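Local coordinates for sensor protein (Shewanella oneidensis, PDB 3LIC) that probably acts as a transmembrane sensor histidine kinase of a two-component system, its extracellular PDC-fold part perceiving an outside signal, at residues N53-L58 with K88-Y93; R182-D187 with V257-K262; A229-F234 with L243-E248. All blocks are in the same frame, centred on the assembly; numbering follows the deposited sequence.

Contact 1 (N53-L58 with K88-Y93); sequences NNPEKL and KLFSPY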
ATOM      1  N   ASN A  53      21.681   7.208 -17.310  1.00 39.26           N
ATOM      2  CA  ASN A  53      22.574   7.616 -16.219  1.00 37.56           C
ATOM      3  C   ASN A  53      22.547   9.111 -16.051  1.00 36.26           C
ATOM      4  O   ASN A  53      23.557   9.744 -15.859  1.00 36.79           O
ATOM      5  CB  ASN A  53      24.008   7.194 -16.475  1.00 37.86           C
ATOM      6  CG  ASN A  53      24.867   7.229 -15.201  1.00 40.65           C
ATOM      7  OD1 ASN A  53      24.487   7.812 -14.169  1.00 40.47           O
ATOM      8  ND2 ASN A  53      26.012   6.563 -15.260  1.00 42.28           N
ATOM      9  N   ASN A  54      21.393   9.708 -16.175  1.00 34.43           N
ATOM     10  CA  ASN A  54      21.401  11.115 -16.192  1.00 32.72           C
ATOM     11  C   ASN A  54      20.401  11.616 -15.168  1.00 31.79           C
ATOM     12  O   ASN A  54      19.188  11.528 -15.393  1.00 31.20           O
ATOM     13  CB  ASN A  54      21.122  11.620 -17.605  1.00 32.33           C
ATOM     14  CG  ASN A  54      21.016  13.114 -17.649  1.00 33.48           C
ATOM     15  OD1 ASN A  54      20.706  13.739 -16.645  1.00 38.19           O
ATOM     16  ND2 ASN A  54      21.289  13.703 -18.787  1.00 37.30           N
ATOM     17  N   PRO A  55      20.908  12.109 -14.011  1.00 31.49           N
ATOM     18  CA  PRO A  55      19.964  12.428 -12.935  1.00 30.64           C
ATOM     19  C   PRO A  55      18.973  13.543 -13.302  1.00 30.52           C
ATOM     20  O   PRO A  55      17.832  13.478 -12.850  1.00 29.55           O
ATOM     21  CB  PRO A  55      20.864  12.819 -11.720  1.00 30.44           C
ATOM     22  CG  PRO A  55      22.280  12.641 -12.149  1.00 29.83           C
ATOM     23  CD  PRO A  55      22.311  12.024 -13.538  1.00 31.26           C
ATOM     24  N   GLU A  56      19.385  14.541 -14.105  1.00 29.10           N
ATOM     25  CA  GLU A  56      18.434  15.601 -14.488  1.00 29.03           C
ATOM     26  C   GLU A  56      17.305  14.999 -15.336  1.00 26.55           C
ATOM     27  O   GLU A  56      16.138  15.376 -15.208  1.00 27.30           O
ATOM     28  CB  GLU A  56      19.085  16.739 -15.324  1.00 29.51           C
ATOM     29  CG  GLU A  56      19.556  18.054 -14.652  1.00 34.58           C
ATOM     30  CD  GLU A  56      18.763  18.535 -13.420  1.00 39.33           C
ATOM     31  OE1 GLU A  56      17.745  19.247 -13.536  1.00 42.88           O
ATOM     32  OE2 GLU A  56      19.225  18.253 -12.308  1.00 41.81           O
ATOM     33  N   LYS A  57      17.659  14.134 -16.264  1.00 24.24           N
ATOM     34  CA  LYS A  57      16.622  13.441 -17.051  1.00 25.07           C
ATOM     35  C   LYS A  57      15.708  12.533 -16.191  1.00 22.62           C
ATOM     36  O   LYS A  57      14.491  12.554 -16.377  1.00 24.28           O
ATOM     37  CB  LYS A  57      17.221  12.575 -18.195  1.00 25.30           C
ATOM     38  CG  LYS A  57      17.700  13.359 -19.449  1.00 30.67           C
ATOM     39  CD  LYS A  57      18.185  12.325 -20.491  1.00 35.39           C
ATOM     40  CE  LYS A  57      19.280  12.875 -21.394  1.00 40.76           C
ATOM     41  NZ  LYS A  57      18.941  14.235 -21.857  1.00 44.54           N
ATOM     42  N   LEU A  58      16.262  11.724 -15.308  1.00 19.48           N
ATOM     43  CA  LEU A  58      15.395  10.870 -14.477  1.00 19.18           C
ATOM     44  C   LEU A  58      14.499  11.696 -13.547  1.00 18.14           C
ATOM     45  O   LEU A  58      13.295  11.374 -13.329  1.00 18.08           O
ATOM     46  CB  LEU A  58      16.212   9.857 -13.699  1.00 17.68           C
ATOM     47  CG  LEU A  58      17.076   8.970 -14.572  1.00 18.36           C
ATOM     48  CD1 LEU A  58      17.904   8.002 -13.714  1.00 22.94           C
ATOM     49  CD2 LEU A  58      16.269   8.141 -15.535  1.00 19.34           C
ATOM     50  N   LYS A  88      28.335   3.736  -6.682  1.00 28.53           N
ATOM     51  CA  LYS A  88      27.916   2.458  -6.209  1.00 27.01           C
ATOM     52  C   LYS A  88      26.374   2.355  -6.271  1.00 25.46           C
ATOM     53  O   LYS A  88      25.826   1.478  -6.979  1.00 23.42           O
ATOM     54  CB  LYS A  88      28.431   2.207  -4.807  1.00 27.60           C
ATOM     55  CG  LYS A  88      28.454   0.722  -4.426  1.00 31.47           C
ATOM     56  CD  LYS A  88      29.506   0.515  -3.336  1.00 37.26           C
ATOM     57  CE  LYS A  88      29.216  -0.696  -2.479  1.00 39.44           C
ATOM     58  NZ  LYS A  88      27.847  -0.664  -2.011  1.00 37.58           N
ATOM     59  N   LEU A  89      25.721   3.274  -5.548  1.00 22.68           N
ATOM     60  CA  LEU A  89      24.284   3.284  -5.330  1.00 22.45           C
ATOM     61  C   LEU A  89      23.761   4.436  -6.141  1.00 21.55           C
ATOM     62  O   LEU A  89      24.383   5.509  -6.178  1.00 21.29           O
ATOM     63  CB  LEU A  89      23.939   3.491  -3.831  1.00 21.33           C
ATOM     64  CG  LEU A  89      24.372   2.361  -2.850  1.00 19.93           C
ATOM     65  CD1 LEU A  89      23.845   2.662  -1.484  1.00 18.25           C
ATOM     66  CD2 LEU A  89      23.911   0.940  -3.297  1.00 20.46           C
ATOM     67  N   PHE A  90      22.653   4.232  -6.832  1.00 19.26           N
ATOM     68  CA  PHE A  90      22.082   5.349  -7.557  1.00 16.98           C
ATOM     69  C   PHE A  90      20.591   5.129  -7.623  1.00 15.36           C
ATOM     70  O   PHE A  90      20.136   4.152  -8.162  1.00 15.30           O
ATOM     71  CB  PHE A  90      22.728   5.445  -8.970  1.00 16.81           C
ATOM     72  CG  PHE A  90      22.151   6.582  -9.887  1.00 15.20           C
ATOM     73  CD1 PHE A  90      22.059   7.898  -9.446  1.00 15.28           C
ATOM     74  CD2 PHE A  90      21.820   6.316 -11.220  1.00 16.67           C
ATOM     75  CE1 PHE A  90      21.561   8.928 -10.261  1.00 15.39           C
ATOM     76  CE2 PHE A  90      21.347   7.334 -12.081  1.00 12.41           C
ATOM     77  CZ  PHE A  90      21.187   8.643 -11.589  1.00 14.77           C
ATOM     78  N   SER A  91      19.815   6.053  -7.071  1.00 14.14           N
ATOM     79  CA  SER A  91      18.389   5.874  -7.049  1.00 10.89           C
ATOM     80  C   SER A  91      17.605   7.169  -6.982  1.00 10.93           C
ATOM     81  O   SER A  91      16.974   7.505  -5.981  1.00  8.64           O
ATOM     82  CB  SER A  91      17.989   4.859  -5.986  1.00 10.31           C
ATOM     83  OG  SER A  91      16.589   4.871  -5.735  1.00 12.32           O
ATOM     84  N   PRO A  92      17.586   7.890  -8.114  1.00 12.51           N
ATOM     85  CA  PRO A  92      16.685   9.050  -8.218  1.00 12.42           C
ATOM     86  C   PRO A  92      15.268   8.733  -7.722  1.00 13.09           C
ATOM     87  O   PRO A  92      14.737   7.672  -8.023  1.00 13.45           O
ATOM     88  CB  PRO A  92      16.644   9.302  -9.715  1.00 12.02           C
ATOM     89  CG  PRO A  92      18.039   8.765 -10.201  1.00 14.76           C
ATOM     90  CD  PRO A  92      18.287   7.568  -9.383  1.00  9.92           C
ATOM     91  N   TYR A  93      14.640   9.680  -7.040  1.00 13.52           N
ATOM     92  CA  TYR A  93      13.339   9.457  -6.437  1.00 13.91           C
ATOM     93  C   TYR A  93      12.632  10.789  -6.297  1.00 14.05           C
ATOM     94  O   TYR A  93      13.237  11.751  -5.847  1.00 15.60           O
ATOM     95  CB  TYR A  93      13.576   8.861  -5.034  1.00 14.12           C
ATOM     96  CG  TYR A  93      12.345   8.723  -4.187  1.00 14.73           C
ATOM     97  CD1 TYR A  93      11.305   7.834  -4.551  1.00 14.14           C
ATOM     98  CD2 TYR A  93      12.222   9.433  -2.987  1.00 13.77           C
ATOM     99  CE1 TYR A  93      10.154   7.702  -3.756  1.00 11.21           C
ATOM    100  CE2 TYR A  93      11.091   9.286  -2.192  1.00 11.25           C
ATOM    101  CZ  TYR A  93      10.073   8.447  -2.581  1.00 10.81           C
ATOM    102  OH  TYR A  93       8.993   8.311  -1.744  1.00 14.71           O
TER

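Contact 2 (R182-D187 with V257-K262); sequences RLVVLD and VVMVPK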
ATOM      1  N   ARG A 182     -12.805   4.199  10.699  1.00 23.07           N
ATOM      2  CA  ARG A 182     -13.559   3.021  10.343  1.00 22.91           C
ATOM      3  C   ARG A 182     -12.864   1.995   9.376  1.00 22.44           C
ATOM      4  O   ARG A 182     -13.543   1.082   8.908  1.00 20.99           O
ATOM      5  CB  ARG A 182     -14.820   3.463   9.662  1.00 23.82           C
ATOM      6  CG  ARG A 182     -15.508   4.622  10.304  1.00 25.68           C
ATOM      7  CD  ARG A 182     -16.744   4.914   9.465  1.00 25.92           C
ATOM      8  NE  ARG A 182     -17.624   5.746  10.256  1.00 31.55           N
ATOM      9  CZ  ARG A 182     -18.920   5.901  10.028  1.00 33.02           C
ATOM     10  NH1 ARG A 182     -19.522   5.258   9.017  1.00 30.18           N
ATOM     11  NH2 ARG A 182     -19.612   6.712  10.821  1.00 32.54           N
ATOM     12  N   LEU A 183     -11.559   2.134   9.091  1.00 19.62           N
ATOM     13  CA  LEU A 183     -10.980   1.392   7.981  1.00 19.06           C
ATOM     14  C   LEU A 183      -9.860   0.548   8.484  1.00 18.94           C
ATOM     15  O   LEU A 183      -8.973   1.069   9.208  1.00 17.69           O
ATOM     16  CB  LEU A 183     -10.427   2.356   6.897  1.00 18.62           C
ATOM     17  CG  LEU A 183      -9.629   1.778   5.734  1.00 18.60           C
ATOM     18  CD1 LEU A 183     -10.590   0.856   4.960  1.00 20.42           C
ATOM     19  CD2 LEU A 183      -9.053   2.891   4.724  1.00 13.34           C
ATOM     20  N   VAL A 184      -9.876  -0.741   8.124  1.00 16.57           N
ATOM     21  CA  VAL A 184      -8.661  -1.511   8.219  1.00 16.99           C
ATOM     22  C   VAL A 184      -8.424  -2.155   6.841  1.00 16.83           C
ATOM     23  O   VAL A 184      -9.370  -2.531   6.153  1.00 16.86           O
ATOM     24  CB  VAL A 184      -8.743  -2.606   9.345  1.00 17.96           C
ATOM     25  CG1 VAL A 184      -7.582  -3.615   9.246  1.00 16.59           C
ATOM     26  CG2 VAL A 184      -8.711  -1.972  10.648  1.00 17.98           C
ATOM     27  N   VAL A 185      -7.170  -2.237   6.425  1.00 16.79           N
ATOM     28  CA  VAL A 185      -6.802  -2.965   5.215  1.00 17.38           C
ATOM     29  C   VAL A 185      -5.775  -4.007   5.623  1.00 17.44           C
ATOM     30  O   VAL A 185      -4.832  -3.716   6.373  1.00 19.75           O
ATOM     31  CB  VAL A 185      -6.183  -2.053   4.105  1.00 17.52           C
ATOM     32  CG1 VAL A 185      -5.942  -2.898   2.818  1.00 17.22           C
ATOM     33  CG2 VAL A 185      -7.083  -0.890   3.749  1.00 16.01           C
ATOM     34  N   LEU A 186      -5.970  -5.220   5.170  1.00 17.40           N
ATOM     35  CA  LEU A 186      -5.077  -6.317   5.512  1.00 17.55           C
ATOM     36  C   LEU A 186      -4.560  -6.849   4.180  1.00 17.50           C
ATOM     37  O   LEU A 186      -5.290  -6.832   3.218  1.00 17.08           O
ATOM     38  CB  LEU A 186      -5.900  -7.406   6.164  1.00 17.56           C
ATOM     39  CG  LEU A 186      -6.603  -7.079   7.464  1.00 18.64           C
ATOM     40  CD1 LEU A 186      -7.463  -8.334   7.886  1.00 15.58           C
ATOM     41  CD2 LEU A 186      -5.501  -6.767   8.500  1.00 19.63           C
ATOM     42  N   ASP A 187      -3.310  -7.280   4.106  1.00 18.99           N
ATOM     43  CA  ASP A 187      -2.847  -7.964   2.940  1.00 21.64           C
ATOM     44  C   ASP A 187      -3.436  -9.417   2.893  1.00 23.27           C
ATOM     45  O   ASP A 187      -4.290  -9.772   3.673  1.00 22.56           O
ATOM     46  CB  ASP A 187      -1.326  -7.971   2.888  1.00 20.97           C
ATOM     47  CG  ASP A 187      -0.707  -8.926   3.877  1.00 23.61           C
ATOM     48  OD1 ASP A 187      -1.396  -9.740   4.512  1.00 26.15           O
ATOM     49  OD2 ASP A 187       0.523  -8.867   4.042  1.00 25.83           O
ATOM     50  N   VAL A 257     -11.658  -3.875   5.606  1.00 19.10           N
ATOM     51  CA  VAL A 257     -12.616  -4.038   6.689  1.00 19.83           C
ATOM     52  C   VAL A 257     -13.242  -2.687   7.035  1.00 20.20           C
ATOM     53  O   VAL A 257     -12.526  -1.745   7.337  1.00 19.91           O
ATOM     54  CB  VAL A 257     -11.916  -4.553   7.960  1.00 20.03           C
ATOM     55  CG1 VAL A 257     -12.952  -4.796   9.097  1.00 20.97           C
ATOM     56  CG2 VAL A 257     -11.086  -5.805   7.647  1.00 20.05           C
ATOM     57  N   VAL A 258     -14.564  -2.595   6.972  1.00 20.59           N
ATOM     58  CA  VAL A 258     -15.287  -1.401   7.462  1.00 21.93           C
ATOM     59  C   VAL A 258     -15.978  -1.764   8.788  1.00 22.40           C
ATOM     60  O   VAL A 258     -16.677  -2.762   8.889  1.00 23.00           O
ATOM     61  CB  VAL A 258     -16.371  -0.939   6.456  1.00 22.05           C
ATOM     62  CG1 VAL A 258     -17.111   0.318   6.991  1.00 22.28           C
ATOM     63  CG2 VAL A 258     -15.743  -0.680   5.048  1.00 22.34           C
HETATM   64  N   MSE A 259     -15.761  -0.968   9.811  1.00 23.96           N
HETATM   65  CA  MSE A 259     -16.260  -1.268  11.149  1.00 24.97           C
HETATM   66  C   MSE A 259     -16.681   0.054  11.749  1.00 24.33           C
HETATM   67  O   MSE A 259     -15.967   1.053  11.586  1.00 23.95           O
HETATM   68  CB  MSE A 259     -15.168  -1.902  11.987  1.00 24.89           C
HETATM   69  CG  MSE A 259     -14.066  -0.969  12.289  1.00 33.42           C
HETATM   70 SE   MSE A 259     -12.328  -1.890  12.498  1.00 58.37          SE
HETATM   71  CE  MSE A 259     -11.662  -1.569  10.705  1.00 51.66           C
ATOM     72  N   VAL A 260     -17.842   0.075  12.417  1.00 24.13           N
ATOM     73  CA  VAL A 260     -18.320   1.276  13.113  1.00 23.17           C
ATOM     74  C   VAL A 260     -18.820   0.854  14.504  1.00 22.84           C
ATOM     75  O   VAL A 260     -19.387  -0.226  14.666  1.00 22.09           O
ATOM     76  CB  VAL A 260     -19.455   1.949  12.311  1.00 24.58           C
ATOM     77  CG1 VAL A 260     -19.907   3.310  12.941  1.00 23.40           C
ATOM     78  CG2 VAL A 260     -19.058   2.107  10.837  1.00 22.47           C
ATOM     79  N   PRO A 261     -18.556   1.667  15.532  1.00 23.15           N
ATOM     80  CA  PRO A 261     -19.060   1.196  16.850  1.00 23.04           C
ATOM     81  C   PRO A 261     -20.558   0.958  16.785  1.00 22.95           C
ATOM     82  O   PRO A 261     -21.279   1.701  16.128  1.00 22.33           O
ATOM     83  CB  PRO A 261     -18.746   2.336  17.798  1.00 23.06           C
ATOM     84  CG  PRO A 261     -17.483   3.074  17.082  1.00 23.92           C
ATOM     85  CD  PRO A 261     -17.746   2.914  15.604  1.00 22.31           C
ATOM     86  N   LYS A 262     -21.013  -0.117  17.420  1.00 22.78           N
ATOM     87  CA  LYS A 262     -22.424  -0.450  17.411  1.00 23.68           C
ATOM     88  C   LYS A 262     -23.347   0.655  17.984  1.00 22.53           C
ATOM     89  O   LYS A 262     -24.425   0.895  17.430  1.00 21.81           O
ATOM     90  CB  LYS A 262     -22.656  -1.770  18.178  1.00 23.34           C
ATOM     91  CG  LYS A 262     -24.078  -2.229  18.037  1.00 27.16           C
ATOM     92  CD  LYS A 262     -24.251  -3.643  18.582  1.00 38.15           C
ATOM     93  CE  LYS A 262     -24.471  -3.605  20.110  1.00 43.27           C
ATOM     94  NZ  LYS A 262     -24.491  -4.960  20.772  1.00 46.91           N
TER

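Contact 3 (A229-F234 with L243-E248); sequences AGQASF and LASVAE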
ATOM      1  N   ALA A 229     -14.784 -12.985   2.399  1.00 31.14           N
ATOM      2  CA  ALA A 229     -15.697 -11.846   2.586  1.00 29.53           C
ATOM      3  C   ALA A 229     -16.756 -12.199   3.671  1.00 29.23           C
ATOM      4  O   ALA A 229     -17.187 -13.354   3.743  1.00 30.40           O
ATOM      5  CB  ALA A 229     -16.389 -11.496   1.267  1.00 27.76           C
ATOM      6  N   GLY A 230     -17.145 -11.263   4.533  1.00 26.55           N
ATOM      7  CA  GLY A 230     -18.193 -11.551   5.502  1.00 25.32           C
ATOM      8  C   GLY A 230     -18.471 -10.438   6.499  1.00 24.67           C
ATOM      9  O   GLY A 230     -17.770  -9.416   6.491  1.00 23.61           O
ATOM     10  N   GLN A 231     -19.443 -10.653   7.386  1.00 23.90           N
ATOM     11  CA  GLN A 231     -19.855  -9.655   8.374  1.00 25.90           C
ATOM     12  C   GLN A 231     -19.668 -10.283   9.764  1.00 26.20           C
ATOM     13  O   GLN A 231     -19.881 -11.451   9.920  1.00 26.89           O
ATOM     14  CB  GLN A 231     -21.349  -9.282   8.188  1.00 26.00           C
ATOM     15  CG  GLN A 231     -21.724  -8.277   7.010  1.00 29.02           C
ATOM     16  CD  GLN A 231     -21.276  -8.744   5.608  1.00 31.81           C
ATOM     17  OE1 GLN A 231     -21.849  -9.680   5.047  1.00 34.00           O
ATOM     18  NE2 GLN A 231     -20.245  -8.092   5.043  1.00 27.62           N
ATOM     19  N   ALA A 232     -19.336  -9.512  10.781  1.00 25.47           N
ATOM     20  CA  ALA A 232     -19.245 -10.043  12.100  1.00 25.74           C
ATOM     21  C   ALA A 232     -19.022  -8.878  13.027  1.00 27.15           C
ATOM     22  O   ALA A 232     -18.560  -7.849  12.597  1.00 26.38           O
ATOM     23  CB  ALA A 232     -18.085 -11.008  12.219  1.00 25.55           C
ATOM     24  N   SER A 233     -19.346  -9.033  14.308  1.00 28.49           N
ATOM     25  CA  SER A 233     -18.918  -8.034  15.241  1.00 30.72           C
ATOM     26  C   SER A 233     -17.675  -8.452  15.997  1.00 32.56           C
ATOM     27  O   SER A 233     -17.078  -9.530  15.751  1.00 31.38           O
ATOM     28  CB  SER A 233     -20.020  -7.629  16.216  1.00 30.42           C
ATOM     29  OG  SER A 233     -20.503  -8.767  16.833  1.00 29.81           O
ATOM     30  N   PHE A 234     -17.258  -7.536  16.871  1.00 34.72           N
ATOM     31  CA  PHE A 234     -16.040  -7.709  17.639  1.00 38.26           C
ATOM     32  C   PHE A 234     -15.926  -6.595  18.655  1.00 39.24           C
ATOM     33  O   PHE A 234     -16.659  -5.608  18.537  1.00 38.95           O
ATOM     34  CB  PHE A 234     -14.811  -7.799  16.720  1.00 37.09           C
ATOM     35  CG  PHE A 234     -14.270  -6.491  16.310  1.00 39.35           C
ATOM     36  CD1 PHE A 234     -13.453  -5.768  17.169  1.00 38.77           C
ATOM     37  CD2 PHE A 234     -14.528  -5.987  15.048  1.00 39.49           C
ATOM     38  CE1 PHE A 234     -12.919  -4.565  16.782  1.00 37.87           C
ATOM     39  CE2 PHE A 234     -14.007  -4.789  14.673  1.00 38.87           C
ATOM     40  CZ  PHE A 234     -13.194  -4.076  15.545  1.00 38.49           C
ATOM     41  N   LEU A 243     -19.724  -3.383  14.719  1.00 21.37           N
ATOM     42  CA  LEU A 243     -20.168  -4.228  13.644  1.00 21.81           C
ATOM     43  C   LEU A 243     -19.198  -3.999  12.475  1.00 21.03           C
ATOM     44  O   LEU A 243     -18.786  -2.853  12.222  1.00 21.35           O
ATOM     45  CB  LEU A 243     -21.631  -3.870  13.268  1.00 22.35           C
ATOM     46  CG  LEU A 243     -22.771  -4.639  13.987  1.00 25.21           C
ATOM     47  CD1 LEU A 243     -22.581  -4.785  15.466  1.00 22.63           C
ATOM     48  CD2 LEU A 243     -24.110  -3.997  13.653  1.00 25.09           C
ATOM     49  N   ALA A 244     -18.802  -5.068  11.784  1.00 20.14           N
ATOM     50  CA  ALA A 244     -17.718  -4.983  10.770  1.00 18.96           C
ATOM     51  C   ALA A 244     -18.096  -5.776   9.547  1.00 19.49           C
ATOM     52  O   ALA A 244     -18.851  -6.771   9.624  1.00 20.22           O
ATOM     53  CB  ALA A 244     -16.435  -5.509  11.316  1.00 17.10           C
ATOM     54  N   SER A 245     -17.591  -5.333   8.417  1.00 18.98           N
ATOM     55  CA  SER A 245     -17.806  -6.024   7.188  1.00 19.53           C
ATOM     56  C   SER A 245     -16.481  -6.095   6.475  1.00 20.32           C
ATOM     57  O   SER A 245     -15.801  -5.081   6.328  1.00 21.42           O
ATOM     58  CB  SER A 245     -18.826  -5.277   6.347  1.00 18.75           C
ATOM     59  OG  SER A 245     -19.036  -5.929   5.139  1.00 19.01           O
ATOM     60  N   VAL A 246     -16.137  -7.294   6.005  1.00 21.08           N
ATOM     61  CA  VAL A 246     -14.870  -7.597   5.384  1.00 19.07           C
ATOM     62  C   VAL A 246     -15.180  -7.838   3.932  1.00 20.62           C
ATOM     63  O   VAL A 246     -16.078  -8.597   3.628  1.00 20.08           O
ATOM     64  CB  VAL A 246     -14.317  -8.934   5.945  1.00 18.96           C
ATOM     65  CG1 VAL A 246     -13.016  -9.401   5.203  1.00 16.83           C
ATOM     66  CG2 VAL A 246     -14.128  -8.853   7.449  1.00 17.85           C
ATOM     67  N   ALA A 247     -14.423  -7.213   3.023  1.00 21.66           N
ATOM     68  CA  ALA A 247     -14.571  -7.480   1.600  1.00 22.05           C
ATOM     69  C   ALA A 247     -13.194  -7.808   1.066  1.00 22.59           C
ATOM     70  O   ALA A 247     -12.185  -7.270   1.526  1.00 23.29           O
ATOM     71  CB  ALA A 247     -15.130  -6.292   0.881  1.00 20.24           C
ATOM     72  N   GLU A 248     -13.166  -8.690   0.078  1.00 23.00           N
ATOM     73  CA  GLU A 248     -11.922  -9.081  -0.536  1.00 24.33           C
ATOM     74  C   GLU A 248     -11.545  -8.225  -1.780  1.00 23.57           C
ATOM     75  O   GLU A 248     -12.401  -7.778  -2.558  1.00 22.37           O
ATOM     76  CB  GLU A 248     -11.994 -10.553  -0.887  1.00 24.66           C
ATOM     77  CG  GLU A 248     -10.700 -11.039  -1.447  1.00 31.98           C
ATOM     78  CD  GLU A 248     -10.510 -12.512  -1.223  1.00 38.99           C
ATOM     79  OE1 GLU A 248      -9.935 -12.865  -0.169  1.00 41.67           O
ATOM     80  OE2 GLU A 248     -10.948 -13.297  -2.096  1.00 41.08           O
TER

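Contact 1 (N53-L58 with K88-Y93)
The capped start of helix 55-68 packs across the six-stranded antiparallel sheet of the first PDC sensor domain, where the chain enters strand 92-96. Asn54 is the N-cap residue. Its side chain, with CG anti to the backbone N (chi1 176°), reaches forward along the first turn, so that OD1 accepts from Lys57 N at 3.1 Å. That bond is nearly straight at 173°, but the donor sits well above the carbonyl plane rather than on a lone pair. The first turn is closed by Leu58 N bonding to Asn54 O. With the turn fixed, Leu58 and Pro55 are presented to Phe90 and Pro92. The Phe90 side chain leaves the backbone toward the helix start (CG anti to the backbone N, chi1 177°), and the ring's CE2 and CZ do the touching. Leu58 CD1 is the branch in the middle: it lies 3.9 Å from Phe90 CE2 and 3.6 Å from Pro92 CG. Pro55 crosses the ring at about a right angle, its CD 4.1 Å from Phe90 CZ. Asn53 OD1 approaches obliquely, 3.8 Å from Phe90 CE2, while hydrogen-bonding Lys87 NZ; Lys87 also makes a cation-pi contact with the ring. One face of the ring is taken by Pro92, two residues further on, whose CD stands 3.6 Å over the centre of the Phe90 ring. An alanine in place of Phe90 would remove every contact made by the ring and would probably loosen the hold of the helix start on the segment leading into strand 92-96, leaving Leu58 on Pro92 as the main link. Strand 74-79 meets Leu58 through Ile77, and strand 101-105 covers both Pro55 and Pro92 with Tyr103, so the helix start lies over three adjacent strands.

Contact 2 (R182-D187 with V257-K262)
The guanidinium of Arg182 lies with one face against Val260: CG1 of Val260 stands 4.0 Å above its plane, over the centre, and CG2 reaches within 3.7 Å of Arg182 NH1. NH2 is salt-bridged to Glu264 of helix 262-268, so valine methyls cover a face while a carboxylate answers the charge. The Arg182 chain runs extended from CG to NE (chi2 180°) along the neighbouring strand, its CB 3.3 Å from Met259 O. Behind it, strands 183-186 and 257-261 pair antiparallel in the sheet. Val184 and Val257 form the hydrogen-bonded pair: Val257 N gives to Val184 O at 2.7 Å, and Val184 N returns to Val257 O at 2.9 Å, both almost straight and in the carbonyl planes. One residue earlier on the first strand, Leu183 faces Val258 in a non-hydrogen-bonded pair. Just before strand 183-186 the bond is longer: Met259 N gives to Arg182 O at 3.2 Å from above the carbonyl plane; the same oxygen also receives the CA-H of Val258. Val184 and Val257 project on one face of the sheet, CB to CB 4.0 Å, where SE of selenomethionine Met259 lies 4.1 Å from Val184 CG2 and where Trp209 and Leu192 touch Val184. The face bearing Val258 and Leu183 is turned to helix 2-46, Val258 meeting Leu14, Glu17 and Ser18. The chemistry is thus that of a sheet interior: apolar branches on both faces, with main-chain bonds meeting the polar needs of the strand pair. The one charged side chain carrying the contact spends its face on methyls and has its charge countered by Glu264, which is likely to stabilise it so close to a buried sheet.

Contact 3 (A229-F234 with L243-E248)
Four main-chain bonds join these two segments of the antiparallel beta hairpin in two hydrogen-bonded pairs. Between Gly230 and Val246, Val246 N gives to Gly230 O at 2.7 Å, nearly along the C=O axis, and Gly230 N returns to Val246 O at 3.0 Å. Between Ala232 and Ala244, Ala232 N to Ala244 O is fairly straight, whereas Ala244 N to Ala232 O bends to 134°, and in both the donor stands above the carbonyl plane. The non-hydrogen-bonded pairs lie alongside these: Gln231 with Ser245, and Ser233 with Leu243. Gln231 starts with CG beside the backbone N and bends at chi2 (57°), turning its amide across to the partner strand. NE2 then gives to Ser245 OG at 2.5 Å, a very short bond that is bent at the hydrogen although the oxygen lies near the amide plane of Gln231. Ser245 OG, anti to its backbone N (chi1 179°), also has a hydrogen bond with Ser18 OG of helix 2-46, which is likely to hold the hydroxyl in place for Gln231. Further along the same face Ser233 CB touches Leu243 CD1 at 3.9 Å. On the other face lie Gly230, which has no side chain, with Ala232, Ala244 and Val246; Val246 CB comes within 3.5 Å of Gly230 O. Ala244 CB meets Phe234 at the edge of its ring, 4.2 Å from CE2, and that ring stacks with Phe220 and Tyr242. Helix 218-226 covers this face through Phe220, Leu223 and Leu224 on Val246, and helix 2-46 backs the other, with Tyr11 reaching both Gln231 and Leu243. Strand 230-235 is one of the two outermost strands of the five-stranded sheet within this chain, and strand 241-248 passes the hairpin's bonding on to strand 255-261.

How the contacts relate
From the N terminus, helix 2-46 leads to contact 1, where 53-58 meets 88-93 and closes a short loop holding the rest of helix 55-68 and strand 74-79, within the six-stranded domain. Contact 1 closes before contacts 2 and 3 open; they lie on the far side of the chain's centre, contact 1 being about 40 Å from contact 2 centre to centre. Strand 183-186 opens the long loop that strand 255-261 closes as contact 2, and the hairpin of contact 3 is nested inside it. These two touch: Val258 O lies 2.8 Å from Ser245 N, a probable hydrogen bond, so four neighbouring strands of the five-stranded sheet are joined.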